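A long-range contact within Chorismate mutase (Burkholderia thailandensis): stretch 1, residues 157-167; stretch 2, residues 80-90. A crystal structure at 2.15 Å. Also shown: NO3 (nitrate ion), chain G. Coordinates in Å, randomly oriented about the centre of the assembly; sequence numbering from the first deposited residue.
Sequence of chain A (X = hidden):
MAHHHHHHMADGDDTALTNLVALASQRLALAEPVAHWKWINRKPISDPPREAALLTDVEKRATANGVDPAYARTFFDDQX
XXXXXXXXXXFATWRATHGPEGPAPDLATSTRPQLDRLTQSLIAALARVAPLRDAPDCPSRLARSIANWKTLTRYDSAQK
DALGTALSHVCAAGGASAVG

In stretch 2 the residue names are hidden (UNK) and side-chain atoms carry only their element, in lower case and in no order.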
# COMPACT_ATOMS: atom_id res chain seq x y z
N SER A 157 14.85 -8.82 1.16
CA SER A 157 15.80 -7.99 1.90
C SER A 157 16.18 -6.73 1.13
O SER A 157 16.40 -5.67 1.73
CB SER A 157 17.05 -8.79 2.26
OG SER A 157 17.36 -9.69 1.21
N ALA A 158 16.27 -6.81 -0.19
CA ALA A 158 16.53 -5.61 -0.98
C ALA A 158 15.48 -4.53 -0.71
O ALA A 158 15.82 -3.36 -0.48
CB ALA A 158 16.58 -5.96 -2.47
N GLN A 159 14.20 -4.92 -0.72
CA GLN A 159 13.15 -3.92 -0.50
C GLN A 159 13.17 -3.44 0.93
O GLN A 159 13.03 -2.23 1.19
CB GLN A 159 11.77 -4.48 -0.86
CG GLN A 159 10.66 -3.48 -0.49
CD GLN A 159 9.39 -3.65 -1.28
OE1 GLN A 159 9.38 -4.31 -2.32
NE2 GLN A 159 8.29 -3.07 -0.78
N LYS A 160 13.35 -4.36 1.88
CA LYS A 160 13.43 -3.99 3.29
C LYS A 160 14.62 -3.06 3.55
O LYS A 160 14.50 -2.11 4.33
CB LYS A 160 13.52 -5.24 4.15
CG LYS A 160 12.20 -6.02 4.21
CD LYS A 160 12.27 -7.07 5.31
CE LYS A 160 13.46 -7.97 5.10
NZ LYS A 160 13.40 -9.15 5.98
N ASP A 161 15.77 -3.33 2.92
CA ASP A 161 16.90 -2.41 3.04
C ASP A 161 16.56 -1.03 2.47
O ASP A 161 16.85 0.00 3.09
CB ASP A 161 18.13 -2.98 2.33
CG ASP A 161 18.81 -4.09 3.13
OD1 ASP A 161 18.37 -4.36 4.27
OD2 ASP A 161 19.78 -4.69 2.62
N ALA A 162 15.91 -1.01 1.30
CA ALA A 162 15.57 0.27 0.69
C ALA A 162 14.56 1.04 1.54
O ALA A 162 14.58 2.28 1.52
CB ALA A 162 15.04 0.05 -0.73
N LEU A 163 13.68 0.35 2.27
CA LEU A 163 12.74 1.07 3.13
C LEU A 163 13.48 1.83 4.22
O LEU A 163 13.07 2.94 4.59
CB LEU A 163 11.71 0.11 3.74
CG LEU A 163 10.64 0.64 4.71
CD1 LEU A 163 9.70 1.62 4.05
CD2 LEU A 163 9.85 -0.52 5.29
N GLY A 164 14.58 1.26 4.72
CA GLY A 164 15.42 2.00 5.66
C GLY A 164 15.99 3.27 5.05
O GLY A 164 15.93 4.34 5.65
N THR A 165 16.52 3.16 3.82
CA THR A 165 16.95 4.35 3.09
C THR A 165 15.84 5.39 3.03
O THR A 165 16.06 6.58 3.30
CB THR A 165 17.40 3.97 1.67
OG1 THR A 165 18.49 3.05 1.75
CG2 THR A 165 17.84 5.20 0.88
N ALA A 166 14.62 4.95 2.71
CA ALA A 166 13.52 5.88 2.48
C ALA A 166 13.13 6.64 3.74
O ALA A 166 12.56 7.73 3.65
CB ALA A 166 12.29 5.14 1.93
N LEU A 167 13.37 6.06 4.91
CA LEU A 167 12.97 6.69 6.16
C LEU A 167 14.16 7.21 6.96
O LEU A 167 14.06 7.39 8.17
CB LEU A 167 12.15 5.69 6.98
CG LEU A 167 10.90 5.21 6.20
CD1 LEU A 167 10.25 3.98 6.82
CD2 LEU A 167 9.90 6.36 6.08
N UNK A 80 13.33 8.74 -3.70
CA UNK A 80 14.00 8.49 -4.98
C UNK A 80 15.19 7.55 -4.80
O UNK A 80 15.31 6.54 -5.50
c UNK A 80 13.17 10.65 -5.99
c UNK A 80 14.41 9.84 -5.61
c UNK A 80 15.36 9.65 -6.82
c UNK A 80 13.44 12.14 -6.19
N UNK A 81 16.08 7.86 -3.85
CA UNK A 81 17.23 6.99 -3.59
C UNK A 81 16.80 5.56 -3.32
O UNK A 81 17.41 4.60 -3.81
c UNK A 81 18.03 7.52 -2.40
N UNK A 82 15.75 5.39 -2.51
CA UNK A 82 15.25 4.07 -2.14
C UNK A 82 14.67 3.34 -3.35
O UNK A 82 14.90 2.14 -3.53
c UNK A 82 14.19 4.20 -1.04
N UNK A 83 13.91 4.06 -4.17
CA UNK A 83 13.37 3.47 -5.39
C UNK A 83 14.49 2.98 -6.30
O UNK A 83 14.50 1.82 -6.75
o UNK A 83 11.96 3.97 -7.32
c UNK A 83 12.48 4.49 -6.11
N UNK A 84 15.49 3.83 -6.54
CA UNK A 84 16.57 3.45 -7.46
C UNK A 84 17.39 2.29 -6.90
O UNK A 84 17.82 1.41 -7.65
n UNK A 84 19.28 8.55 -9.27
c UNK A 84 17.43 7.05 -8.59
c UNK A 84 18.80 7.13 -9.23
c UNK A 84 16.81 5.66 -8.69
c UNK A 84 17.46 4.67 -7.75
N UNK A 85 17.64 2.30 -5.59
CA UNK A 85 18.31 1.18 -4.95
C UNK A 85 17.57 -0.13 -5.23
O UNK A 85 18.17 -1.12 -5.65
c UNK A 85 19.04 0.83 -1.14
n UNK A 85 19.00 -0.20 -0.31
o UNK A 85 18.90 1.99 -0.77
c UNK A 85 19.20 0.51 -2.62
c UNK A 85 18.39 1.46 -3.44
N UNK A 86 16.27 -0.15 -4.96
CA UNK A 86 15.48 -1.35 -5.22
C UNK A 86 15.53 -1.74 -6.70
O UNK A 86 15.73 -2.91 -7.05
c UNK A 86 13.78 -3.63 -4.38
c UNK A 86 13.08 -2.35 -4.85
c UNK A 86 14.03 -1.14 -4.76
c UNK A 86 11.82 -2.13 -4.02
N UNK A 87 15.34 -0.76 -7.60
CA UNK A 87 15.33 -1.07 -9.03
C UNK A 87 16.67 -1.65 -9.48
O UNK A 87 16.71 -2.59 -10.28
c UNK A 87 13.60 0.79 -9.66
c UNK A 87 15.01 0.18 -9.87
n UNK A 87 13.01 3.16 -9.72
c UNK A 87 13.44 2.11 -10.42
o UNK A 87 13.72 2.19 -11.61
N UNK A 88 17.77 -1.09 -8.99
CA UNK A 88 19.07 -1.65 -9.34
C UNK A 88 19.24 -3.06 -8.81
O UNK A 88 19.79 -3.93 -9.49
c UNK A 88 20.54 0.33 -9.85
c UNK A 88 20.19 -0.74 -8.83
n UNK A 88 20.28 1.59 -9.51
o UNK A 88 20.98 0.00 -10.94
N UNK A 89 18.75 -3.32 -7.59
CA UNK A 89 18.79 -4.68 -7.05
C UNK A 89 17.98 -5.65 -7.91
O UNK A 89 18.42 -6.78 -8.16
c UNK A 89 18.29 -4.68 -5.60
N UNK A 90 16.81 -5.22 -8.40
CA UNK A 90 16.01 -6.07 -9.29
C UNK A 90 16.74 -6.32 -10.61
O UNK A 90 16.81 -7.46 -11.08
c UNK A 90 13.18 -6.73 -7.95
c UNK A 90 12.52 -4.38 -8.50
c UNK A 90 14.63 -5.44 -9.53
c UNK A 90 13.70 -5.36 -8.31
N NO3 G . 8.83 -2.80 2.86
O1 NO3 G . 8.54 -1.93 1.99
O2 NO3 G . 9.87 -3.53 2.73
O3 NO3 G . 8.08 -2.96 3.87
O HOH W 1 17.90 -2.48 -1.78

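Stretch 2 is helical throughout, and it packs against the helix of residues 157-166 in a nearly antiparallel arrangement. Position 80 carries four carbons, forked at the first, with one arm two carbons long; a beta-branched chain of this kind is isoleucine, and I80 lies out of reach of stretch 1. At position 81 a single carbon follows CA, 4.0 Å from CG2 of T165, so the residue is alanine, A81. Position 82 also ends at one carbon. This CB lies 3.2 Å from the backbone O of A162 and 3.6 Å from CB of A166, and the residue is alanine, A82.

Position 83 has one carbon followed by one oxygen and points away from stretch 1: serine, S83. Position 84 has four carbons in a row ending in nitrogen and is lysine, K84, whose NZ is hydrogen-bonded elsewhere in the structure.

Position 85 has three carbons, the third bearing one oxygen and one nitrogen. The oxygen lies 2.8 Å from OG1 of T165, while the nitrogen comes 3.6 Å from N of A162. An amide at the end of a two-methylene chain is glutamine, Q85; both chi1 and chi2 are t, which extends the chain across toward the neighbouring helix.

Position 86 shows four carbons forked at the second. Its CA-to-CB bond points sideways, but one tip of the fork lies 4.1 Å from CB of A158 and the other 3.7 Å from OE1 of Q159; the residue is leucine, L86. Position 87 again has three carbons ending in an oxygen and a nitrogen, so it is glutamine; Q87 turns from the contact and donates from NE2 to OG of S83 at 2.7 Å. Position 88 has two carbons, the second with one oxygen and one nitrogen: asparagine, N88, without contact across the pair. The lone carbon of position 89 meets CB of A158 at 3.8 Å: alanine, A89. Position 90, four carbons forked at the second, is leucine, L90, which makes no contact here.

The contact rests on small side chains. CA of A162 and CA of A82 are 4.7 Å apart, an approach possible because each residue presents just a methyl group to the other helix. L86 fills the space beside A158 and Q159. Q85 supplies the polar element: its OE1 accepts the hydrogen bond from OG1 of T165, and its NE2 donates to a water (2.9 Å from NE2 to the water O) that in turn donates to O of A158 (2.6 Å from the water O), so one amide ties two turns of the facing helix.

Stretch 2 (80-90) IAASKQLQNAL
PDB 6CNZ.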